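Local coordinates for 39 kDa initiator binding protein (Trichomonas vaginalis, PDB 1Q87) that binds, as a whole protein, the initiator (Inr) element of core promoters, and is represented here by its C-terminal domain, at residues R36-V39 with D40-W43; F67-P70 with E71-K74. All blocks are in the same frame, centred on the assembly; numbering follows the deposited sequence.

In the fold
From the N terminus, the chain first enters helix 29-47, where interaction 1 (36-39 with 40-43) covers about two turns. Strand 53-55 and helix 56-67 follow, and interaction 2 (67-70 with 71-74) turns the chain out of that helix and into helix 74-84. The two are in series, neither nested nor crossed: interaction 1 is intrahelical and closes no loop, whereas interaction 2 closes the tight turn between two helices. Their centres lie about 21 Å apart, yet they touch where Ile42 CG2 packs against Phe67 CZ at 3.9 Å. That point joins helix 29-47 to the end of helix 56-67, with Leu98 of helix 95-105 touching both side chains.

Interaction 1: residues R36-V39 with D40-W43; sequences RAKV and DEIW
Lys38 and Glu41, three residues apart on helix 29-47, lie side by side and point the same way, paired in a salt bridge. NZ of Lys38 sits 3.3 Å from OE1 of Glu41 and equally far from OE2, so the carboxylate faces the ammonium with both oxygens, through two weak hydrogen bonds. Glu41 sends CG anti to its backbone N (chi1 170°) and runs on extended, while the lysine chain bends at chi2 and brings CE to 3.5 Å from OE1 of Glu41. Beneath this pair runs the i to i+4 hydrogen bonding of an alpha helix: Glu41 N, Ile42 N and Trp43 N bond to the carbonyls of Ala37, Lys38 and Val39. CG1 of Ile42 also rests 3.5 Å from Lys38 O. The guanidinium of Arg36 turns away to a salt bridge with Glu33, and the indole NE1 of Trp43 bonds to the carbonyl of Asp51. The buried face carries Val39, Ile42 and Trp43: Val39 packs on Tyr99 and Ile42 on Leu98, both of helix 95-105, while Trp43 meets Leu59 of helix 56-67.

Interaction 2: residues F67-P70 with E71-K74; sequences FKQP and EQPK
A type I beta turn from Gln69 to Gln72, with Pro70 and Glu71 at its corners, reverses the chain between helix 56-67 and helix 74-84. Gln72 N closes it on Gln69 O at 2.8 Å, coming from well above the carbonyl plane. The ammonium of Lys68 reaches that same oxygen from the opposite face, NZ to Gln69 O 2.9 Å, so two donors grip it. NZ of Lys68 also lies 2.5 Å from Gln72 O, implausibly short and so of doubtful exact geometry, which places the ammonium between the two end carbonyls of the turn. To get there Lys68 places CG between its backbone N and carbonyl carbon (chi1 66°) and then bends at chi3 and chi4, with CD packing 3.8 Å from Lys74 CA. These side-chain bonds supplement the i to i+3 backbone bond in this interhelical connection, which ends at Pro73, the N-cap position of helix 74-84. The Gln72 side chain runs extended to the Gln69 amide, where OE1 accepts the N-H of Gln69 (OE1 to N 2.9 Å), in plane and on a lone pair. Its NE2 is held by Asn76, and the amide plane stands 83° from that of Gln69. Glu71 lies alongside Pro70, its chi1 of 1° nearly eclipsed, and OE2 comes to 3.4 Å from Gln69 CB. Lys74 points its amine back to Glu61 and Glu65 of helix 56-67, forming salt bridges between the two helices.

Interaction 1: residues R36-V39 with D40-W43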
loop_
_atom_site.group_PDB
_atom_site.type_symbol
_atom_site.label_atom_id
_atom_site.label_comp_id
_atom_site.label_asym_id
_atom_site.label_seq_id
_atom_site.Cartn_x
_atom_site.Cartn_y
_atom_site.Cartn_z
ATOM N N ARG A 36 -10.787 3.179 -10.503
ATOM C CA ARG A 36 -11.096 4.591 -10.431
ATOM C C ARG A 36 -12.563 4.759 -10.025
ATOM O O ARG A 36 -12.914 5.651 -9.235
ATOM C CB ARG A 36 -10.851 5.232 -11.781
ATOM C CG ARG A 36 -10.633 6.729 -11.724
ATOM C CD ARG A 36 -10.474 7.292 -13.138
ATOM N NE ARG A 36 -9.382 6.686 -13.917
ATOM C CZ ARG A 36 -8.118 7.108 -13.929
ATOM N NH1 ARG A 36 -7.740 8.153 -13.197
ATOM N NH2 ARG A 36 -7.224 6.483 -14.687
ATOM N N ALA A 37 -13.410 3.892 -10.577
ATOM C CA ALA A 37 -14.829 3.921 -10.270
ATOM C C ALA A 37 -15.000 3.636 -8.777
ATOM O O ALA A 37 -15.835 4.268 -8.132
ATOM C CB ALA A 37 -15.566 2.888 -11.089
ATOM N N LYS A 38 -14.216 2.700 -8.228
ATOM C CA LYS A 38 -14.324 2.415 -6.808
ATOM C C LYS A 38 -13.936 3.597 -5.954
ATOM O O LYS A 38 -14.596 3.885 -4.969
ATOM C CB LYS A 38 -13.455 1.224 -6.387
ATOM C CG LYS A 38 -14.209 -0.046 -6.185
ATOM C CD LYS A 38 -15.277 0.041 -5.113
ATOM C CE LYS A 38 -16.265 -1.114 -5.315
ATOM N NZ LYS A 38 -17.140 -1.334 -4.134
ATOM N N VAL A 39 -12.831 4.244 -6.301
ATOM C CA VAL A 39 -12.370 5.381 -5.529
ATOM C C VAL A 39 -13.493 6.431 -5.466
ATOM O O VAL A 39 -13.760 6.992 -4.391
ATOM C CB VAL A 39 -11.092 6.011 -6.135
ATOM C CG1 VAL A 39 -10.671 7.236 -5.290
ATOM C CG2 VAL A 39 -9.915 4.970 -6.184
ATOM N N ASP A 40 -14.136 6.687 -6.605
ATOM C CA ASP A 40 -15.251 7.638 -6.678
ATOM C C ASP A 40 -16.358 7.228 -5.713
ATOM O O ASP A 40 -16.786 8.001 -4.875
ATOM C CB ASP A 40 -15.835 7.686 -8.087
ATOM C CG ASP A 40 -14.903 8.352 -9.095
ATOM O OD1 ASP A 40 -14.206 9.329 -8.720
ATOM O OD2 ASP A 40 -14.892 7.904 -10.266
ATOM N N GLU A 41 -16.821 6.000 -5.822
ATOM C CA GLU A 41 -17.856 5.516 -4.916
ATOM C C GLU A 41 -17.526 5.745 -3.429
ATOM O O GLU A 41 -18.324 6.321 -2.664
ATOM C CB GLU A 41 -18.096 4.016 -5.136
ATOM C CG GLU A 41 -18.986 3.366 -4.069
ATOM C CD GLU A 41 -18.911 1.828 -4.074
ATOM O OE1 GLU A 41 -18.869 1.231 -5.170
ATOM O OE2 GLU A 41 -18.908 1.218 -2.975
ATOM N N ILE A 42 -16.347 5.309 -3.008
ATOM C CA ILE A 42 -15.983 5.432 -1.601
ATOM C C ILE A 42 -15.802 6.871 -1.130
ATOM O O ILE A 42 -16.130 7.213 0.017
ATOM C CB ILE A 42 -14.729 4.597 -1.320
ATOM C CG1 ILE A 42 -15.041 3.117 -1.605
ATOM C CG2 ILE A 42 -14.236 4.831 0.073
ATOM C CD1 ILE A 42 -13.870 2.192 -1.351
ATOM N N TRP A 43 -15.293 7.720 -2.020
ATOM C CA TRP A 43 -15.077 9.118 -1.684
ATOM C C TRP A 43 -16.445 9.768 -1.427
ATOM O O TRP A 43 -16.627 10.506 -0.454
ATOM C CB TRP A 43 -14.364 9.830 -2.839
ATOM C CG TRP A 43 -14.298 11.309 -2.646
ATOM C CD1 TRP A 43 -15.075 12.245 -3.267
ATOM C CD2 TRP A 43 -13.477 12.023 -1.710
ATOM N NE1 TRP A 43 -14.791 13.504 -2.771
ATOM C CE2 TRP A 43 -13.814 13.396 -1.814
ATOM C CE3 TRP A 43 -12.482 11.640 -0.798
ATOM C CZ2 TRP A 43 -13.201 14.388 -1.043
ATOM C CZ3 TRP A 43 -11.866 12.621 -0.027
ATOM C CH2 TRP A 43 -12.228 13.985 -0.157
#

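Interaction 2: residues F67-P70 with E71-K74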
loop_
_atom_site.group_PDB
_atom_site.type_symbol
_atom_site.label_atom_id
_atom_site.label_comp_id
_atom_site.label_asym_id
_atom_site.label_seq_id
_atom_site.Cartn_x
_atom_site.Cartn_y
_atom_site.Cartn_z
ATOM N N PHE A 67 -13.287 1.624 7.042
ATOM C CA PHE A 67 -12.226 0.679 6.709
ATOM C C PHE A 67 -11.755 -0.235 7.862
ATOM O O PHE A 67 -11.136 -1.250 7.605
ATOM C CB PHE A 67 -10.991 1.419 6.174
ATOM C CG PHE A 67 -11.208 2.166 4.886
ATOM C CD1 PHE A 67 -12.213 1.826 4.014
ATOM C CD2 PHE A 67 -10.351 3.211 4.543
ATOM C CE1 PHE A 67 -12.364 2.502 2.838
ATOM C CE2 PHE A 67 -10.491 3.888 3.384
ATOM C CZ PHE A 67 -11.495 3.541 2.518
ATOM N N LYS A 68 -11.995 0.135 9.114
ATOM C CA LYS A 68 -11.533 -0.731 10.218
ATOM C C LYS A 68 -12.195 -2.111 10.246
ATOM O O LYS A 68 -13.138 -2.418 9.489
ATOM C CB LYS A 68 -11.773 -0.072 11.575
ATOM C CG LYS A 68 -13.262 0.129 11.944
ATOM C CD LYS A 68 -13.320 0.946 13.245
ATOM C CE LYS A 68 -14.458 0.522 14.167
ATOM N NZ LYS A 68 -14.444 -0.950 14.487
ATOM N N GLN A 69 -11.675 -2.959 11.108
ATOM C CA GLN A 69 -12.256 -4.291 11.259
ATOM C C GLN A 69 -13.351 -4.161 12.305
ATOM O O GLN A 69 -13.316 -3.240 13.131
ATOM C CB GLN A 69 -11.217 -5.267 11.768
ATOM C CG GLN A 69 -10.006 -5.332 10.919
ATOM C CD GLN A 69 -10.086 -6.448 9.939
ATOM O OE1 GLN A 69 -10.898 -6.419 9.003
ATOM N NE2 GLN A 69 -9.245 -7.465 10.143
ATOM N N PRO A 70 -14.310 -5.100 12.318
ATOM C CA PRO A 70 -15.402 -5.041 13.301
ATOM C C PRO A 70 -14.861 -4.988 14.740
ATOM O O PRO A 70 -15.419 -4.299 15.603
ATOM C CB PRO A 70 -16.202 -6.325 13.015
ATOM C CG PRO A 70 -15.882 -6.625 11.603
ATOM C CD PRO A 70 -14.389 -6.346 11.538
ATOM N N GLU A 71 -13.759 -5.680 15.005
ATOM C CA GLU A 71 -13.233 -5.665 16.356
ATOM C C GLU A 71 -12.113 -4.683 16.467
ATOM O O GLU A 71 -11.402 -4.641 17.492
ATOM C CB GLU A 71 -12.706 -7.037 16.795
ATOM C CG GLU A 71 -12.808 -8.135 15.775
ATOM C CD GLU A 71 -11.954 -7.876 14.571
ATOM O OE1 GLU A 71 -10.731 -7.700 14.750
ATOM O OE2 GLU A 71 -12.511 -7.860 13.455
ATOM N N GLN A 72 -11.934 -3.871 15.434
ATOM C CA GLN A 72 -10.829 -2.917 15.530
ATOM C C GLN A 72 -11.286 -1.619 16.192
ATOM O O GLN A 72 -12.316 -1.051 15.820
ATOM C CB GLN A 72 -10.236 -2.636 14.127
ATOM C CG GLN A 72 -9.010 -1.712 14.126
ATOM C CD GLN A 72 -8.420 -1.511 12.739
ATOM O OE1 GLN A 72 -9.008 -1.913 11.735
ATOM N NE2 GLN A 72 -7.242 -0.878 12.685
ATOM N N PRO A 73 -10.551 -1.158 17.214
ATOM C CA PRO A 73 -10.954 0.101 17.864
ATOM C C PRO A 73 -10.879 1.260 16.834
ATOM O O PRO A 73 -9.916 1.343 16.052
ATOM C CB PRO A 73 -9.933 0.275 18.977
ATOM C CG PRO A 73 -9.383 -1.151 19.213
ATOM C CD PRO A 73 -9.338 -1.720 17.818
ATOM N N LYS A 74 -11.889 2.132 16.826
ATOM C CA LYS A 74 -11.906 3.252 15.896
ATOM C C LYS A 74 -10.665 4.130 16.039
ATOM O O LYS A 74 -10.118 4.603 15.046
ATOM C CB LYS A 74 -13.166 4.095 16.100
ATOM C CG LYS A 74 -13.262 5.306 15.179
ATOM C CD LYS A 74 -14.666 5.902 15.277
ATOM C CE LYS A 74 -14.836 7.200 14.483
ATOM N NZ LYS A 74 -16.128 7.876 14.827
#